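Local coordinates for L-arabinose ABC transporter, periplasmic L-arabinose-binding protein (Burkholderia thailandensis, PDB 4KZK) that probably serves as the periplasmic receptor of an L-arabinose ABC transporter, and binds beta-D-galactopyranose in the crystal, at residues T187-A192 / V234-N239; A206-A211 / D240-G245. One frame throughout, in Å; residues are numbered along the deposited sequence. Where two conformers were deposited one is given.

Both contacts are largely buried in the same lobe and meet where strand 233-236 runs out into helix 240-252. Interaction 1 takes that strand and its following loop and sets helix 180-195 against it; interaction 2 takes the next helix and sets the loop after edge strand 203-207 against its first turn. The first is purely apolar between strand and helix, an aromatic ring with an alanine methyl over one face and a valine at its edge, while its loop end reaches the sugar. The second brings a carboxylate and a peptide against a threonine. That threonine, Thr-242, bonds through its hydroxyl to Asn-239 of interaction 1, which joins the two contacts close to the ligand.

Interaction 1 of 2, residues T187-A192 / V234-N239; sequences TGAVDA and VAFGSN. With GAL (beta-D-galactopyranose), chain B.
With CG placed between its own backbone N and carbonyl carbon (chi1 48°), Phe-236 raises its ring from strand 233-236 against helix 180-195, and the near-perpendicular turn of the ring about CB-CG lays one face beneath Ala-189. The methyl CB of Ala-189 sits 3.7 Å from the centroid of the Phe-236 ring, displaced toward the rim and 23° off the normal, a CH-pi contact over the face. Ala-189 CB lies 3.5 Å from both CD2 and CE2 of Phe-236, over that side of the ring. Val-190 meets the same ring at its edge: CG2, the branch beside the backbone N, comes within 3.7 Å of Phe-236 CZ. Leu-193 of the same helix also touches the ring, and Val-171 and Arg-173 of the adjacent strand 170-175 add further contacts.

Three residues beyond the phenylalanine, the chain reaches the sugar. ND2 of Asn-239 donates a nearly straight hydrogen bond (177°) to O3 of galactose, 3.0 Å away, while its OD1 is bonded to OG1 of Thr-242, which steadies the amide. Ser-238 O takes a hydrogen bond from Arg-185, which also binds the sugar and is carried on helix 180-195 itself. The chemistry therefore divides along the segment: an apolar ring anchors the strand to the helix, and the polar loop at its C-terminal end supplies directional recognition of a sugar hydroxyl, as in other periplasmic sugar-binding proteins.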
loop_
_atom_site.group_PDB
_atom_site.type_symbol
_atom_site.label_atom_id
_atom_site.label_comp_id
_atom_site.label_asym_id
_atom_site.label_seq_id
_atom_site.Cartn_x
_atom_site.Cartn_y
_atom_site.Cartn_z
ATOM N N THR A 187 -3.112 3.352 12.293
ATOM C CA THR A 187 -4.008 3.950 13.288
ATOM C C THR A 187 -5.379 3.271 13.266
ATOM O O THR A 187 -5.934 2.929 14.301
ATOM C CB THR A 187 -4.138 5.474 13.079
ATOM O OG1 THR A 187 -2.838 6.073 13.164
ATOM C CG2 THR A 187 -5.011 6.098 14.151
ATOM N N GLY A 188 -5.920 3.027 12.071
ATOM C CA GLY A 188 -7.195 2.323 11.977
ATOM C C GLY A 188 -7.126 0.937 12.565
ATOM O O GLY A 188 -8.029 0.502 13.298
ATOM N N ALA A 189 -6.046 0.217 12.260
ATOM C CA ALA A 189 -5.889 -1.132 12.785
ATOM C C ALA A 189 -5.802 -1.123 14.312
ATOM O O ALA A 189 -6.466 -1.912 15.002
ATOM C CB ALA A 189 -4.658 -1.802 12.172
ATOM N N VAL A 190 -4.992 -0.228 14.856
ATOM C CA VAL A 190 -4.890 -0.134 16.310
ATOM C C VAL A 190 -6.248 0.209 16.946
ATOM O O VAL A 190 -6.633 -0.372 17.958
ATOM C CB VAL A 190 -3.818 0.896 16.758
ATOM C CG1 VAL A 190 -3.903 1.160 18.266
ATOM C CG2 VAL A 190 -2.422 0.413 16.404
ATOM N N ASP A 191 -6.958 1.165 16.353
ATOM C CA ASP A 191 -8.232 1.619 16.912
ATOM C C ASP A 191 -9.232 0.476 16.902
ATOM O O ASP A 191 -9.952 0.258 17.877
ATOM C CB ASP A 191 -8.786 2.823 16.122
ATOM C CG ASP A 191 -8.035 4.124 16.392
ATOM O OD1 ASP A 191 -7.127 4.147 17.254
ATOM O OD2 ASP A 191 -8.363 5.149 15.747
ATOM N N ALA A 192 -9.289 -0.270 15.802
ATOM C CA ALA A 192 -10.188 -1.428 15.746
ATOM C C ALA A 192 -9.808 -2.489 16.794
ATOM O O ALA A 192 -10.674 -3.113 17.403
ATOM C CB ALA A 192 -10.213 -2.031 14.337
ATOM N N VAL A 234 -0.169 -10.189 17.434
ATOM C CA VAL A 234 -0.778 -9.802 16.168
ATOM C C VAL A 234 0.122 -8.745 15.542
ATOM O O VAL A 234 0.900 -8.071 16.249
ATOM C CB VAL A 234 -2.231 -9.292 16.341
ATOM C CG1 VAL A 234 -3.108 -10.323 17.053
ATOM C CG2 VAL A 234 -2.274 -7.985 17.098
ATOM N N ALA A 235 0.052 -8.622 14.220
ATOM C CA ALA A 235 0.930 -7.692 13.538
ATOM C C ALA A 235 0.291 -7.175 12.279
ATOM O O ALA A 235 -0.517 -7.856 11.650
ATOM C CB ALA A 235 2.274 -8.344 13.221
ATOM N N PHE A 236 0.697 -5.978 11.889
ATOM C CA PHE A 236 0.198 -5.343 10.690
ATOM C C PHE A 236 1.088 -4.170 10.379
ATOM O O PHE A 236 1.758 -3.620 11.251
ATOM C CB PHE A 236 -1.254 -4.875 10.924
ATOM C CG PHE A 236 -1.430 -4.108 12.212
ATOM C CD1 PHE A 236 -1.683 -4.781 13.401
ATOM C CD2 PHE A 236 -1.287 -2.728 12.251
ATOM C CE1 PHE A 236 -1.808 -4.105 14.595
ATOM C CE2 PHE A 236 -1.419 -2.052 13.442
ATOM C CZ PHE A 236 -1.680 -2.733 14.618
ATOM N N GLY A 237 1.034 -3.742 9.140
ATOM C CA GLY A 237 1.792 -2.581 8.717
ATOM C C GLY A 237 1.012 -1.701 7.776
ATOM O O GLY A 237 -0.193 -1.440 7.960
ATOM N N SER A 238 1.692 -1.201 6.774
ATOM C CA SER A 238 1.063 -0.380 5.763
ATOM C C SER A 238 0.640 -1.207 4.552
ATOM O O SER A 238 -0.195 -0.767 3.773
ATOM C CB SER A 238 1.989 0.746 5.332
ATOM O OG SER A 238 3.210 0.249 4.835
ATOM N N ASN A 239 1.241 -2.385 4.384
ATOM C CA ASN A 239 0.953 -3.229 3.225
ATOM C C ASN A 239 1.383 -4.660 3.488
ATOM O O ASN A 239 1.906 -4.977 4.553
ATOM C CB ASN A 239 1.575 -2.655 1.927
ATOM C CG ASN A 239 3.098 -2.677 1.921
ATOM O OD1 ASN A 239 3.737 -3.123 2.864
ATOM N ND2 ASN A 239 3.684 -2.180 0.840
HETATM C C1 GAL B . 1.249 2.474 -1.282
HETATM C C2 GAL B . 1.949 1.178 -0.883
HETATM C C3 GAL B . 1.452 0.057 -1.807
HETATM C C4 GAL B . -0.072 0.001 -1.777
HETATM C C5 GAL B . -0.627 1.359 -2.168
HETATM C C6 GAL B . -2.148 1.388 -2.097
HETATM O O1 GAL B . 1.629 3.461 -0.343
HETATM O O2 GAL B . 3.338 1.364 -1.027
HETATM O O3 GAL B . 2.021 -1.207 -1.445
HETATM O O4 GAL B . -0.535 -0.410 -0.514
HETATM O O5 GAL B . -0.161 2.317 -1.229
HETATM O O6 GAL B . -2.645 2.665 -2.461
#

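Interaction 2 of 2, residues A206-A211 / D240-G245; sequences APEMTA and DDTTVG
Glu-208 and Thr-242 meet at about a right angle, the carboxylate end of the glutamate against the carbon side of the threonine. OE2 of Glu-208 lies 3.4 Å from Thr-242 CB and is almost as close to the methyl CG2 of Thr-242, so this is van der Waals packing of an oxygen on carbon. The same methyl, Thr-242 CG2, also rests 3.7 Å from Ala-211 C, the backbone carbonyl carbon, and thus touches the loop at two points. Glu-208 gets there with CG anti to its carbonyl carbon (chi1 -61°) and an extended chain beyond.

The threonine is set by its other branch. Its OG1 lies between the backbone N and the carbonyl carbon (chi1 51°), turned back toward the loop that leads into the helix, where besides its bond to Asn-239 it is hydrogen-bonded to Ser-238 N. Thr-242 is thus a second-shell residue of the galactose site, with its methyl packed on the loop. Further out, Tyr-176 touches both Glu-208 and Ala-211, and the backbone of Glu-208 is hydrogen-bonded to Ala-175.

In the fold, the loop leaves edge strand 203-207, crosses the N-terminal turn of helix 240-252 and runs into helix 213-226, whose Ala-216 packs on both Glu-208 and Thr-242; Thr-213 OG1 bonds to Asp-241 O, tying the starts of the two helices together.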
loop_
_atom_site.group_PDB
_atom_site.type_symbol
_atom_site.label_atom_id
_atom_site.label_comp_id
_atom_site.label_asym_id
_atom_site.label_seq_id
_atom_site.Cartn_x
_atom_site.Cartn_y
_atom_site.Cartn_z
ATOM N N ALA A 206 6.853 -0.289 16.210
ATOM C CA ALA A 206 8.033 -0.816 15.535
ATOM C C ALA A 206 8.308 0.078 14.318
ATOM O O ALA A 206 7.975 -0.266 13.180
ATOM C CB ALA A 206 7.796 -2.264 15.118
ATOM N N PRO A 207 8.954 1.232 14.549
ATOM C CA PRO A 207 9.218 2.186 13.480
ATOM C C PRO A 207 10.241 1.661 12.474
ATOM O O PRO A 207 11.292 1.172 12.845
ATOM C CB PRO A 207 9.754 3.418 14.233
ATOM C CG PRO A 207 10.409 2.841 15.425
ATOM C CD PRO A 207 9.520 1.688 15.830
ATOM N N GLU A 208 9.909 1.779 11.203
ATOM C CA GLU A 208 10.704 1.256 10.094
ATOM C C GLU A 208 11.606 2.302 9.465
ATOM O O GLU A 208 11.187 3.439 9.280
ATOM C CB GLU A 208 9.758 0.751 8.999
ATOM C CG GLU A 208 8.840 -0.377 9.448
ATOM C CD GLU A 208 7.671 -0.612 8.522
ATOM O OE1 GLU A 208 7.158 0.364 7.928
ATOM O OE2 GLU A 208 7.260 -1.783 8.384
ATOM N N MET A 209 12.823 1.915 9.095
ATOM C CA MET A 209 13.724 2.827 8.400
ATOM C C MET A 209 13.232 3.038 6.970
ATOM O O MET A 209 13.331 4.142 6.437
ATOM C CB MET A 209 15.149 2.274 8.384
ATOM C CG MET A 209 16.138 3.206 7.709
ATOM S SD MET A 209 17.847 2.669 7.858
ATOM C CE MET A 209 18.192 3.022 9.587
ATOM N N THR A 210 12.728 1.955 6.371
ATOM C CA THR A 210 12.179 1.957 5.015
ATOM C C THR A 210 10.874 1.173 5.066
ATOM O O THR A 210 10.774 0.204 5.820
ATOM C CB THR A 210 13.147 1.286 4.017
ATOM O OG1 THR A 210 13.585 0.019 4.536
ATOM C CG2 THR A 210 14.383 2.148 3.768
ATOM N N ALA A 211 9.893 1.582 4.258
ATOM C CA ALA A 211 8.580 0.979 4.239
ATOM C C ALA A 211 8.587 -0.183 3.250
ATOM O O ALA A 211 8.007 -0.098 2.150
ATOM C CB ALA A 211 7.539 2.010 3.840
ATOM N N ASP A 240 1.150 -5.536 2.507
ATOM C CA ASP A 240 1.560 -6.936 2.616
ATOM C C ASP A 240 3.063 -7.084 2.827
ATOM O O ASP A 240 3.515 -7.941 3.612
ATOM C CB ASP A 240 1.150 -7.746 1.368
ATOM C CG ASP A 240 -0.344 -7.884 1.201
ATOM O OD1 ASP A 240 -1.057 -7.849 2.203
ATOM O OD2 ASP A 240 -0.816 -8.051 0.049
ATOM N N ASP A 241 3.842 -6.290 2.108
ATOM C CA ASP A 241 5.289 -6.415 2.141
ATOM C C ASP A 241 5.864 -6.185 3.528
ATOM O O ASP A 241 6.670 -6.973 4.011
ATOM C CB ASP A 241 5.900 -5.424 1.157
ATOM C CG ASP A 241 5.372 -5.603 -0.262
ATOM O OD1 ASP A 241 4.188 -5.902 -0.407
ATOM O OD2 ASP A 241 6.127 -5.323 -1.209
ATOM N N THR A 242 5.421 -5.118 4.177
ATOM C CA THR A 242 5.861 -4.802 5.523
ATOM C C THR A 242 5.337 -5.857 6.490
ATOM O O THR A 242 6.089 -6.390 7.271
ATOM C CB THR A 242 5.466 -3.365 5.930
ATOM O OG1 THR A 242 4.075 -3.120 5.689
ATOM C CG2 THR A 242 6.261 -2.410 5.117
ATOM N N THR A 243 4.064 -6.204 6.388
ATOM C CA THR A 243 3.468 -7.215 7.247
ATOM C C THR A 243 4.237 -8.511 7.228
ATOM O O THR A 243 4.505 -9.112 8.281
ATOM C CB THR A 243 1.969 -7.414 6.902
ATOM O OG1 THR A 243 1.294 -6.151 7.042
ATOM C CG2 THR A 243 1.320 -8.423 7.822
ATOM N N VAL A 244 4.618 -8.962 6.028
ATOM C CA VAL A 244 5.353 -10.234 5.873
ATOM C C VAL A 244 6.721 -10.138 6.540
ATOM O O VAL A 244 7.261 -11.128 7.038
ATOM C CB VAL A 244 5.538 -10.610 4.386
ATOM C CG1 VAL A 244 6.731 -11.558 4.179
ATOM C CG2 VAL A 244 4.262 -11.203 3.856
ATOM N N GLY A 245 7.315 -8.953 6.523
ATOM C CA GLY A 245 8.574 -8.779 7.242
ATOM C C GLY A 245 8.481 -9.143 8.712
ATOM O O GLY A 245 9.379 -9.809 9.263
#